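Local coordinates for protein ribosome biogenesis GTPase A (Thermotoga maritima, PDB 3CNL) that probably acts in a late step of 50S ribosomal subunit assembly, as a circularly permuted GTPase that binds 23S rRNA and hydrolyses GTP, at residues A[48-53]-A[77-82]; A[22-27]-A[94-99]; A[204-209]-A[226-231]. All coordinates share one frame; numbering follows the deposited sequence.

Contact 1: residues A[48-53]-A[77-82]; sequences ETIILL and RVITTH. With GNP (phosphoaminophosphonic acid-guanylate ester), chain B.
The parallel pairing of I51, L52 and L53 with V78, I79 and T80 completes a beta-alpha-beta crossover of the P-loop GTPase fold, in which helix 61-73 carries the chain from strand 48-54 to the edge strand 78-80. Backbone bonds alternate between partners: I51 N donates to R77 O at 2.8 Å, I51 O accepts I79 N, L53 N donates to I79 O, and L53 O receives T81 N at 3.1 Å. Aliphatic side chains suit both faces. On the side covered by helix 61-73, L53 CG meets V78 CG2 at 4.0 Å. On the other, beneath helix 87-94, I79 CD1 lies 3.9 Å from L52 CG. Further on, L52 CD2 presses against T81 CG2 at 3.4 Å, tighter than usual for carbons; threonine fits because its methyl packs here while OG1 bonds to E85. At the opposite end, R77 CG is anti to the backbone N (chi1 -177°), and the chain, extended as far as NE, carries the guanidinium back toward E48 and I50. I50 CD1 covers one guanidinium face, toward the rim. R77 NH1 forms a salt bridge with E48 OE2 at 3.0 Å; the oxygen lies near the guanidinium plane, but the nitrogen stands above the carboxylate plane. R77 NH2 bonds to L94 O. Beyond the strand the chain enters the nucleotide pocket, where H82 CA comes within 3.2 Å of O6 of GNP.

Contact 2: residues A[22-27]-A[94-99]; sequences VNTVVE and LSFDRL
N23, just before strand 24-30, and T24 and V26 within it face L99 and F96 of a loop and L94 at the end of helix 87-94, the two segments running in nearly opposite directions (167°) with their backbones too far apart to pair. Strand 24-30 is an inner strand of the parallel part of the mixed GTPase sheet, between 48-54 and 101-106. Every link uses a side chain of 22-27, meeting either side chains or the L99 carbonyl. V26 CG2 meets the F96 ring at its edge, 3.8 Å from F96 CZ, and also touches L94 CD2 at 4.1 Å. T24 CG2 approaches obliquely, 4.1 Å from F96 CE1. L94 CB covers one face of the ring, which also touches V102 and I148. The polar link is N23, whose CB points toward the loop and whose CG sits between the backbone N and the carbonyl carbon (chi1 63°). N23 ND2 donates to L99 O at 2.9 Å, a nearly straight bond (166°) with the acceptor in the amide plane but the donor well above the carbonyl plane. N23 OD1 accepts T24 OG1 at 2.7 Å, and R101 N, so asparagine supplies donor and acceptor together. An alanine here would probably leave L99 O without this donor, and R101 N and the T24 hydroxyl without their acceptor. L99 is itself positioned by an Asx turn, in which L99 N donates to D97 OD2 at 2.9 Å.

Contact 3: residues A[204-209]-A[226-231]; sequences EFFEDF and RALMLF
F205 is the first residue of helix 202-212 here to touch helix 224-236: its CG, anti to the backbone N (chi1 -178°), is set on the side of that helix, and the ring directs an edge at the face of F231, with F205 CZ 3.6 Å from F231 CE1. F206 follows and lies deeper. L228 CD2 sits over the centre of the F206 ring at 3.7 Å, a CH-pi contact, while F205 CD2 covers the opposite face. The edge of F206 meets the face of F231 in an offset edge-to-face pair, F206 CE1 lying 3.5 Å from F231 CD2. Its backbone is also near: the CA atoms of F206 and A227 are 6.3 Å apart, which a residue as small as alanine readily permits. One turn on, F209 reverses the roles, since here F231 turns its edge to the face of F209, with ring centroids 5.6 Å apart. F231 CB also lies over that face, and L230 CG stands at the ring's edge. A227 CB fits against F209 CD2 at 3.7 Å. F205, F206, F209 and F231 form an aromatic cluster with no hydrogen bond across it, joining two helices that cross almost perpendicularly (88°) in the C-terminal helical region.

Overall arrangement
From the N terminus, the chain enters the sheet through strand 24-30, whose first half later receives the 94-99 loop: contact 2 closes a loop of 66 intervening residues. Nested inside it, contact 1 closes the shorter excursion from strand 48-54 through helix 61-73 to strand 78-80. The two touch, since strands 24-30 and 48-54 are sheet neighbours, and together they tie strands 24-30, 48-54 and 78-80 to helix 87-94 and the loop after it. Contact 3 follows in series, closing a loop of 16 intervening residues between helices 202-212 and 224-236 on the opposite side of the chain's centre, its own centre about 34 Å from that of contact 1 and about 42 Å from that of contact 2.

Contact 1: residues A[48-53]-A[77-82]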
loop_
_atom_site.group_PDB
_atom_site.type_symbol
_atom_site.label_atom_id
_atom_site.label_comp_id
_atom_site.label_asym_id
_atom_site.label_seq_id
_atom_site.Cartn_x
_atom_site.Cartn_y
_atom_site.Cartn_z
ATOM N N GLU A 48 0.764 16.059 -13.122
ATOM C CA GLU A 48 0.290 14.882 -13.836
ATOM C C GLU A 48 0.396 13.695 -12.885
ATOM O O GLU A 48 1.495 13.315 -12.477
ATOM C CB GLU A 48 1.113 14.655 -15.117
ATOM C CG GLU A 48 0.709 13.434 -15.936
ATOM C CD GLU A 48 -0.692 13.532 -16.509
ATOM O OE1 GLU A 48 -1.172 14.666 -16.708
ATOM O OE2 GLU A 48 -1.320 12.475 -16.759
ATOM N N THR A 49 -0.745 13.120 -12.527
ATOM C CA THR A 49 -0.782 12.054 -11.524
ATOM C C THR A 49 -1.110 10.706 -12.171
ATOM O O THR A 49 -2.043 10.600 -12.965
ATOM C CB THR A 49 -1.799 12.363 -10.412
ATOM O OG1 THR A 49 -1.435 13.584 -9.755
ATOM C CG2 THR A 49 -1.879 11.225 -9.376
ATOM N N ILE A 50 -0.300 9.703 -11.840
ATOM C CA ILE A 50 -0.548 8.315 -12.234
ATOM C C ILE A 50 -0.883 7.510 -10.968
ATOM O O ILE A 50 -0.111 7.510 -10.007
ATOM C CB ILE A 50 0.696 7.719 -12.911
ATOM C CG1 ILE A 50 1.172 8.636 -14.057
ATOM C CG2 ILE A 50 0.434 6.274 -13.403
ATOM C CD1 ILE A 50 2.452 8.169 -14.711
ATOM N N ILE A 51 -2.033 6.846 -10.956
ATOM C CA ILE A 51 -2.372 5.933 -9.850
ATOM C C ILE A 51 -1.808 4.562 -10.185
ATOM O O ILE A 51 -2.178 3.969 -11.193
ATOM C CB ILE A 51 -3.889 5.844 -9.609
ATOM C CG1 ILE A 51 -4.423 7.204 -9.162
ATOM C CG2 ILE A 51 -4.226 4.697 -8.583
ATOM C CD1 ILE A 51 -5.946 7.358 -9.226
ATOM N N LEU A 52 -0.877 4.091 -9.364
ATOM C CA LEU A 52 -0.265 2.807 -9.572
ATOM C C LEU A 52 -0.821 1.830 -8.532
ATOM O O LEU A 52 -0.703 2.057 -7.324
ATOM C CB LEU A 52 1.257 2.954 -9.471
ATOM C CG LEU A 52 2.213 1.802 -9.770
ATOM C CD1 LEU A 52 3.620 2.355 -9.958
ATOM C CD2 LEU A 52 2.243 0.810 -8.648
ATOM N N LEU A 53 -1.460 0.761 -9.005
ATOM C CA LEU A 53 -2.031 -0.230 -8.096
ATOM C C LEU A 53 -1.017 -1.333 -7.944
ATOM O O LEU A 53 -0.907 -2.195 -8.811
ATOM C CB LEU A 53 -3.361 -0.768 -8.629
ATOM C CG LEU A 53 -4.454 0.285 -8.788
ATOM C CD1 LEU A 53 -5.745 -0.382 -9.237
ATOM C CD2 LEU A 53 -4.673 1.145 -7.497
ATOM N N ARG A 77 -5.759 8.338 -14.658
ATOM C CA ARG A 77 -4.633 7.599 -15.212
ATOM C C ARG A 77 -4.231 6.530 -14.181
ATOM O O ARG A 77 -3.809 6.849 -13.072
ATOM C CB ARG A 77 -3.488 8.558 -15.538
ATOM C CG ARG A 77 -2.263 7.927 -16.185
ATOM C CD ARG A 77 -1.415 8.981 -16.905
ATOM N NE ARG A 77 -0.109 8.458 -17.345
ATOM C CZ ARG A 77 0.881 9.225 -17.799
ATOM N NH1 ARG A 77 0.721 10.541 -17.865
ATOM N NH2 ARG A 77 2.040 8.685 -18.172
ATOM N N VAL A 78 -4.401 5.265 -14.550
ATOM C CA VAL A 78 -4.215 4.156 -13.627
ATOM C C VAL A 78 -3.507 3.008 -14.313
ATOM O O VAL A 78 -3.851 2.645 -15.444
ATOM C CB VAL A 78 -5.572 3.675 -13.007
ATOM C CG1 VAL A 78 -6.586 3.202 -14.074
ATOM C CG2 VAL A 78 -5.360 2.587 -11.944
ATOM N N ILE A 79 -2.509 2.459 -13.622
ATOM C CA ILE A 79 -1.813 1.261 -14.061
ATOM C C ILE A 79 -1.774 0.264 -12.915
ATOM O O ILE A 79 -2.044 0.626 -11.776
ATOM C CB ILE A 79 -0.372 1.560 -14.527
ATOM C CG1 ILE A 79 0.508 2.007 -13.353
ATOM C CG2 ILE A 79 -0.389 2.586 -15.694
ATOM C CD1 ILE A 79 1.991 1.991 -13.640
ATOM N N THR A 80 -1.441 -0.989 -13.211
ATOM C CA THR A 80 -1.274 -1.987 -12.159
ATOM C C THR A 80 0.086 -2.612 -12.381
ATOM O O THR A 80 0.542 -2.684 -13.515
ATOM C CB THR A 80 -2.327 -3.096 -12.267
ATOM O OG1 THR A 80 -2.217 -3.692 -13.559
ATOM C CG2 THR A 80 -3.755 -2.532 -12.084
ATOM N N THR A 81 0.745 -3.037 -11.304
ATOM C CA THR A 81 2.053 -3.660 -11.429
ATOM C C THR A 81 2.367 -4.464 -10.187
ATOM O O THR A 81 1.550 -4.546 -9.280
ATOM C CB THR A 81 3.172 -2.621 -11.677
ATOM O OG1 THR A 81 4.371 -3.304 -12.079
ATOM C CG2 THR A 81 3.452 -1.799 -10.416
ATOM N N HIS A 82 3.541 -5.093 -10.178
ATOM C CA HIS A 82 4.033 -5.828 -9.021
ATOM C C HIS A 82 5.546 -5.960 -9.114
ATOM O O HIS A 82 6.129 -5.718 -10.167
ATOM C CB HIS A 82 3.323 -7.189 -8.868
ATOM C CG HIS A 82 3.729 -8.225 -9.880
ATOM N ND1 HIS A 82 3.084 -8.389 -11.086
ATOM C CD2 HIS A 82 4.692 -9.176 -9.841
ATOM C CE1 HIS A 82 3.647 -9.378 -11.757
ATOM N NE2 HIS A 82 4.626 -9.869 -11.023
HETATM P PG GNP B . 8.027 2.599 3.368
HETATM O O1G GNP B . 7.689 3.952 2.784
HETATM O O2G GNP B . 7.104 2.218 4.510
HETATM O O3G GNP B . 9.511 2.583 3.715
HETATM N N3B GNP B . 7.955 1.341 2.406
HETATM P PB GNP B . 7.908 1.309 0.830
HETATM O O1B GNP B . 6.659 1.966 0.341
HETATM O O2B GNP B . 9.191 1.874 0.315
HETATM O O3A GNP B . 7.837 -0.189 0.474
HETATM P PA GNP B . 8.977 -1.210 0.174
HETATM O O1A GNP B . 9.386 -1.135 -1.238
HETATM O O2A GNP B . 10.055 -1.159 1.176
HETATM O "O5'" GNP B . 8.247 -2.579 0.306
HETATM C "C5'" GNP B . 7.551 -2.972 1.498
HETATM C "C4'" GNP B . 7.397 -4.489 1.475
HETATM O "O4'" GNP B . 6.543 -4.920 0.376
HETATM C "C3'" GNP B . 8.673 -5.293 1.296
HETATM O "O3'" GNP B . 8.559 -6.481 2.065
HETATM C "C2'" GNP B . 8.651 -5.623 -0.188
HETATM O "O2'" GNP B . 9.409 -6.780 -0.450
HETATM C "C1'" GNP B . 7.169 -5.888 -0.432
HETATM N N9 GNP B . 6.709 -5.614 -1.791
HETATM C C8 GNP B . 6.973 -4.479 -2.529
HETATM N N7 GNP B . 6.399 -4.496 -3.709
HETATM C C5 GNP B . 5.723 -5.735 -3.740
HETATM C C6 GNP B . 4.915 -6.337 -4.744
HETATM O O6 GNP B . 4.624 -5.893 -5.870
HETATM N N1 GNP B . 4.414 -7.590 -4.347
HETATM C C2 GNP B . 4.665 -8.191 -3.124
HETATM N N2 GNP B . 4.109 -9.401 -2.904
HETATM N N3 GNP B . 5.404 -7.640 -2.177
HETATM C C4 GNP B . 5.903 -6.423 -2.556
HETATM O O HOH W 1 -4.682 9.899 -12.197
#

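Contact 2: residues A[22-27]-A[94-99]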
loop_
_atom_site.group_PDB
_atom_site.type_symbol
_atom_site.label_atom_id
_atom_site.label_comp_id
_atom_site.label_asym_id
_atom_site.label_seq_id
_atom_site.Cartn_x
_atom_site.Cartn_y
_atom_site.Cartn_z
ATOM N N VAL A 22 8.761 18.945 -8.972
ATOM C CA VAL A 22 8.271 17.975 -9.957
ATOM C C VAL A 22 7.064 18.448 -10.713
ATOM O O VAL A 22 6.399 19.385 -10.305
ATOM C CB VAL A 22 7.950 16.598 -9.305
ATOM C CG1 VAL A 22 9.174 16.066 -8.569
ATOM C CG2 VAL A 22 6.732 16.691 -8.366
ATOM N N ASN A 23 6.778 17.772 -11.818
ATOM C CA ASN A 23 5.603 18.055 -12.624
ATOM C C ASN A 23 4.717 16.817 -12.790
ATOM O O ASN A 23 3.636 16.903 -13.360
ATOM C CB ASN A 23 6.004 18.656 -13.995
ATOM C CG ASN A 23 6.845 17.708 -14.857
ATOM O OD1 ASN A 23 6.759 16.482 -14.746
ATOM N ND2 ASN A 23 7.658 18.289 -15.741
ATOM N N THR A 24 5.201 15.683 -12.276
ATOM C CA THR A 24 4.524 14.396 -12.354
ATOM C C THR A 24 4.627 13.664 -10.999
ATOM O O THR A 24 5.650 13.751 -10.315
ATOM C CB THR A 24 5.153 13.540 -13.492
ATOM O OG1 THR A 24 5.118 14.288 -14.715
ATOM C CG2 THR A 24 4.434 12.178 -13.689
ATOM N N VAL A 25 3.561 12.940 -10.650
ATOM C CA VAL A 25 3.421 12.185 -9.403
ATOM C C VAL A 25 2.927 10.767 -9.712
ATOM O O VAL A 25 1.880 10.596 -10.356
ATOM C CB VAL A 25 2.355 12.852 -8.457
ATOM C CG1 VAL A 25 2.047 11.966 -7.247
ATOM C CG2 VAL A 25 2.842 14.210 -7.979
ATOM N N VAL A 26 3.692 9.774 -9.246
ATOM C CA VAL A 26 3.266 8.371 -9.244
ATOM C C VAL A 26 2.822 8.025 -7.818
ATOM O O VAL A 26 3.633 7.970 -6.871
ATOM C CB VAL A 26 4.390 7.427 -9.729
ATOM C CG1 VAL A 26 3.939 5.953 -9.658
ATOM C CG2 VAL A 26 4.822 7.788 -11.162
ATOM N N GLU A 27 1.515 7.859 -7.672
ATOM C CA GLU A 27 0.917 7.500 -6.397
ATOM C C GLU A 27 0.909 5.972 -6.273
ATOM O O GLU A 27 0.183 5.265 -6.985
ATOM C CB GLU A 27 -0.480 8.108 -6.316
ATOM C CG GLU A 27 -1.176 7.984 -4.984
ATOM C CD GLU A 27 -2.619 8.456 -5.068
ATOM O OE1 GLU A 27 -3.183 8.815 -4.031
ATOM O OE2 GLU A 27 -3.210 8.449 -6.176
ATOM N N LEU A 94 3.964 3.108 -17.609
ATOM C CA LEU A 94 4.029 4.483 -17.099
ATOM C C LEU A 94 4.012 5.505 -18.235
ATOM O O LEU A 94 3.356 6.550 -18.125
ATOM C CB LEU A 94 5.269 4.692 -16.216
ATOM C CG LEU A 94 5.288 4.039 -14.831
ATOM C CD1 LEU A 94 6.734 3.950 -14.295
ATOM C CD2 LEU A 94 4.347 4.812 -13.871
ATOM N N SER A 95 4.716 5.175 -19.323
ATOM C CA SER A 95 4.866 6.034 -20.513
ATOM C C SER A 95 4.968 7.523 -20.191
ATOM O O SER A 95 4.076 8.306 -20.511
ATOM C CB SER A 95 3.802 5.725 -21.576
ATOM O OG SER A 95 4.227 4.610 -22.370
ATOM N N PHE A 96 6.067 7.883 -19.531
ATOM C CA PHE A 96 6.335 9.250 -19.114
ATOM C C PHE A 96 6.594 10.162 -20.303
ATOM O O PHE A 96 7.281 9.773 -21.249
ATOM C CB PHE A 96 7.569 9.298 -18.220
ATOM C CG PHE A 96 7.372 8.694 -16.845
ATOM C CD1 PHE A 96 6.360 9.156 -15.999
ATOM C CD2 PHE A 96 8.256 7.732 -16.373
ATOM C CE1 PHE A 96 6.190 8.618 -14.719
ATOM C CE2 PHE A 96 8.103 7.195 -15.093
ATOM C CZ PHE A 96 7.069 7.641 -14.269
ATOM N N ASP A 97 6.075 11.383 -20.212
ATOM C CA ASP A 97 6.317 12.442 -21.183
ATOM C C ASP A 97 7.779 12.819 -21.154
ATOM O O ASP A 97 8.433 12.631 -20.131
ATOM C CB ASP A 97 5.456 13.658 -20.826
ATOM C CG ASP A 97 5.694 14.822 -21.741
ATOM O OD1 ASP A 97 5.257 14.744 -22.901
ATOM O OD2 ASP A 97 6.325 15.809 -21.307
ATOM N N ARG A 98 8.291 13.360 -22.265
ATOM C CA ARG A 98 9.706 13.768 -22.381
ATOM C C ARG A 98 10.139 14.771 -21.315
ATOM O O ARG A 98 11.282 14.751 -20.855
ATOM C CB ARG A 98 10.028 14.334 -23.790
ATOM C CG ARG A 98 9.192 15.547 -24.195
ATOM C CD ARG A 98 9.705 16.291 -25.449
ATOM N NE ARG A 98 8.870 17.468 -25.713
ATOM C CZ ARG A 98 9.001 18.290 -26.756
ATOM N NH1 ARG A 98 8.181 19.331 -26.886
ATOM N NH2 ARG A 98 9.937 18.083 -27.670
ATOM N N LEU A 99 9.233 15.641 -20.916
ATOM C CA LEU A 99 9.570 16.663 -19.929
ATOM C C LEU A 99 9.343 16.233 -18.480
ATOM O O LEU A 99 9.486 17.056 -17.579
ATOM C CB LEU A 99 8.751 17.942 -20.197
ATOM C CG LEU A 99 8.970 18.622 -21.533
ATOM C CD1 LEU A 99 8.352 20.000 -21.422
ATOM C CD2 LEU A 99 10.494 18.685 -21.863
#

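Contact 3: residues A[204-209]-A[226-231]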
loop_
_atom_site.group_PDB
_atom_site.type_symbol
_atom_site.label_atom_id
_atom_site.label_comp_id
_atom_site.label_asym_id
_atom_site.label_seq_id
_atom_site.Cartn_x
_atom_site.Cartn_y
_atom_site.Cartn_z
ATOM N N GLU A 204 -11.300 -17.081 19.148
ATOM C CA GLU A 204 -10.908 -18.450 18.835
ATOM C C GLU A 204 -9.818 -18.521 17.773
ATOM O O GLU A 204 -8.911 -19.358 17.863
ATOM C CB GLU A 204 -12.101 -19.244 18.329
ATOM C CG GLU A 204 -13.143 -19.634 19.388
ATOM C CD GLU A 204 -14.370 -20.288 18.769
ATOM O OE1 GLU A 204 -14.231 -20.970 17.732
ATOM O OE2 GLU A 204 -15.488 -20.117 19.315
ATOM N N PHE A 205 -9.931 -17.679 16.740
ATOM C CA PHE A 205 -8.950 -17.686 15.664
ATOM C C PHE A 205 -7.545 -17.377 16.183
ATOM O O PHE A 205 -6.585 -18.078 15.840
ATOM C CB PHE A 205 -9.332 -16.699 14.544
ATOM C CG PHE A 205 -8.367 -16.710 13.398
ATOM C CD1 PHE A 205 -8.547 -17.589 12.334
ATOM C CD2 PHE A 205 -7.239 -15.878 13.403
ATOM C CE1 PHE A 205 -7.624 -17.610 11.268
ATOM C CE2 PHE A 205 -6.322 -15.906 12.362
ATOM C CZ PHE A 205 -6.521 -16.776 11.283
ATOM N N PHE A 206 -7.426 -16.352 17.011
ATOM C CA PHE A 206 -6.115 -15.907 17.503
ATOM C C PHE A 206 -5.521 -16.705 18.649
ATOM O O PHE A 206 -4.307 -16.723 18.826
ATOM C CB PHE A 206 -6.133 -14.410 17.781
ATOM C CG PHE A 206 -6.180 -13.609 16.514
ATOM C CD1 PHE A 206 -5.029 -13.471 15.740
ATOM C CD2 PHE A 206 -7.388 -13.097 16.043
ATOM C CE1 PHE A 206 -5.063 -12.786 14.535
ATOM C CE2 PHE A 206 -7.434 -12.394 14.829
ATOM C CZ PHE A 206 -6.272 -12.235 14.087
ATOM N N GLU A 207 -6.366 -17.389 19.414
ATOM C CA GLU A 207 -5.847 -18.367 20.374
ATOM C C GLU A 207 -5.260 -19.542 19.584
ATOM O O GLU A 207 -4.135 -19.974 19.835
ATOM C CB GLU A 207 -6.950 -18.804 21.354
ATOM C CG GLU A 207 -6.440 -19.223 22.739
ATOM C CD GLU A 207 -6.503 -20.714 22.945
ATOM O OE1 GLU A 207 -6.091 -21.210 24.027
ATOM O OE2 GLU A 207 -6.983 -21.400 22.014
ATOM N N ASP A 208 -5.997 -20.031 18.597
ATOM C CA ASP A 208 -5.495 -21.106 17.743
ATOM C C ASP A 208 -4.208 -20.758 16.957
ATOM O O ASP A 208 -3.295 -21.582 16.874
ATOM C CB ASP A 208 -6.571 -21.573 16.785
ATOM C CG ASP A 208 -6.048 -22.565 15.787
ATOM O OD1 ASP A 208 -5.606 -23.646 16.212
ATOM O OD2 ASP A 208 -6.065 -22.264 14.575
ATOM N N PHE A 209 -4.154 -19.556 16.382
ATOM C CA PHE A 209 -2.977 -19.073 15.656
ATOM C C PHE A 209 -1.757 -19.037 16.556
ATOM O O PHE A 209 -0.652 -19.405 16.123
ATOM C CB PHE A 209 -3.218 -17.650 15.110
ATOM C CG PHE A 209 -2.129 -17.160 14.174
ATOM C CD1 PHE A 209 -2.193 -17.434 12.812
ATOM C CD2 PHE A 209 -1.040 -16.444 14.662
ATOM C CE1 PHE A 209 -1.193 -16.990 11.933
ATOM C CE2 PHE A 209 -0.032 -15.992 13.795
ATOM C CZ PHE A 209 -0.120 -16.269 12.426
ATOM N N ARG A 226 1.128 -11.030 20.251
ATOM C CA ARG A 226 2.135 -11.489 19.304
ATOM C C ARG A 226 1.535 -12.240 18.117
ATOM O O ARG A 226 2.060 -12.169 17.009
ATOM C CB ARG A 226 3.147 -12.399 20.013
ATOM C CG ARG A 226 4.269 -11.669 20.754
ATOM C CD ARG A 226 5.291 -12.684 21.293
ATOM N NE ARG A 226 6.119 -13.226 20.215
ATOM C CZ ARG A 226 6.853 -14.332 20.306
ATOM N NH1 ARG A 226 6.862 -15.052 21.427
ATOM N NH2 ARG A 226 7.565 -14.729 19.259
ATOM N N ALA A 227 0.451 -12.982 18.358
ATOM C CA ALA A 227 -0.287 -13.619 17.273
ATOM C C ALA A 227 -0.836 -12.567 16.309
ATOM O O ALA A 227 -0.738 -12.724 15.094
ATOM C CB ALA A 227 -1.427 -14.494 17.816
ATOM N N LEU A 228 -1.414 -11.506 16.866
ATOM C CA LEU A 228 -1.934 -10.399 16.057
ATOM C C LEU A 228 -0.845 -9.745 15.217
ATOM O O LEU A 228 -1.015 -9.567 14.019
ATOM C CB LEU A 228 -2.629 -9.344 16.923
ATOM C CG LEU A 228 -3.929 -9.722 17.637
ATOM C CD1 LEU A 228 -4.170 -8.811 18.836
ATOM C CD2 LEU A 228 -5.122 -9.699 16.686
ATOM N N MET A 229 0.256 -9.358 15.848
ATOM C CA MET A 229 1.394 -8.777 15.125
ATOM C C MET A 229 1.848 -9.661 13.968
ATOM O O MET A 229 1.974 -9.201 12.837
ATOM C CB MET A 229 2.563 -8.548 16.098
ATOM C CG MET A 229 3.922 -8.315 15.438
ATOM S SD MET A 229 4.043 -6.653 14.743
ATOM C CE MET A 229 5.826 -6.419 14.623
ATOM N N LEU A 230 2.093 -10.936 14.259
ATOM C CA LEU A 230 2.569 -11.888 13.262
ATOM C C LEU A 230 1.520 -12.181 12.202
ATOM O O LEU A 230 1.844 -12.280 11.017
ATOM C CB LEU A 230 3.002 -13.175 13.957
ATOM C CG LEU A 230 3.492 -14.418 13.202
ATOM C CD1 LEU A 230 4.637 -14.142 12.231
ATOM C CD2 LEU A 230 3.915 -15.467 14.244
ATOM N N PHE A 231 0.263 -12.343 12.621
ATOM C CA PHE A 231 -0.800 -12.641 11.652
ATOM C C PHE A 231 -0.898 -11.529 10.611
ATOM O O PHE A 231 -0.864 -11.790 9.398
ATOM C CB PHE A 231 -2.162 -12.880 12.338
ATOM C CG PHE A 231 -3.299 -13.024 11.367
ATOM C CD1 PHE A 231 -3.415 -14.155 10.578
ATOM C CD2 PHE A 231 -4.216 -11.999 11.199
ATOM C CE1 PHE A 231 -4.442 -14.264 9.646
ATOM C CE2 PHE A 231 -5.272 -12.120 10.272
ATOM C CZ PHE A 231 -5.374 -13.236 9.511
#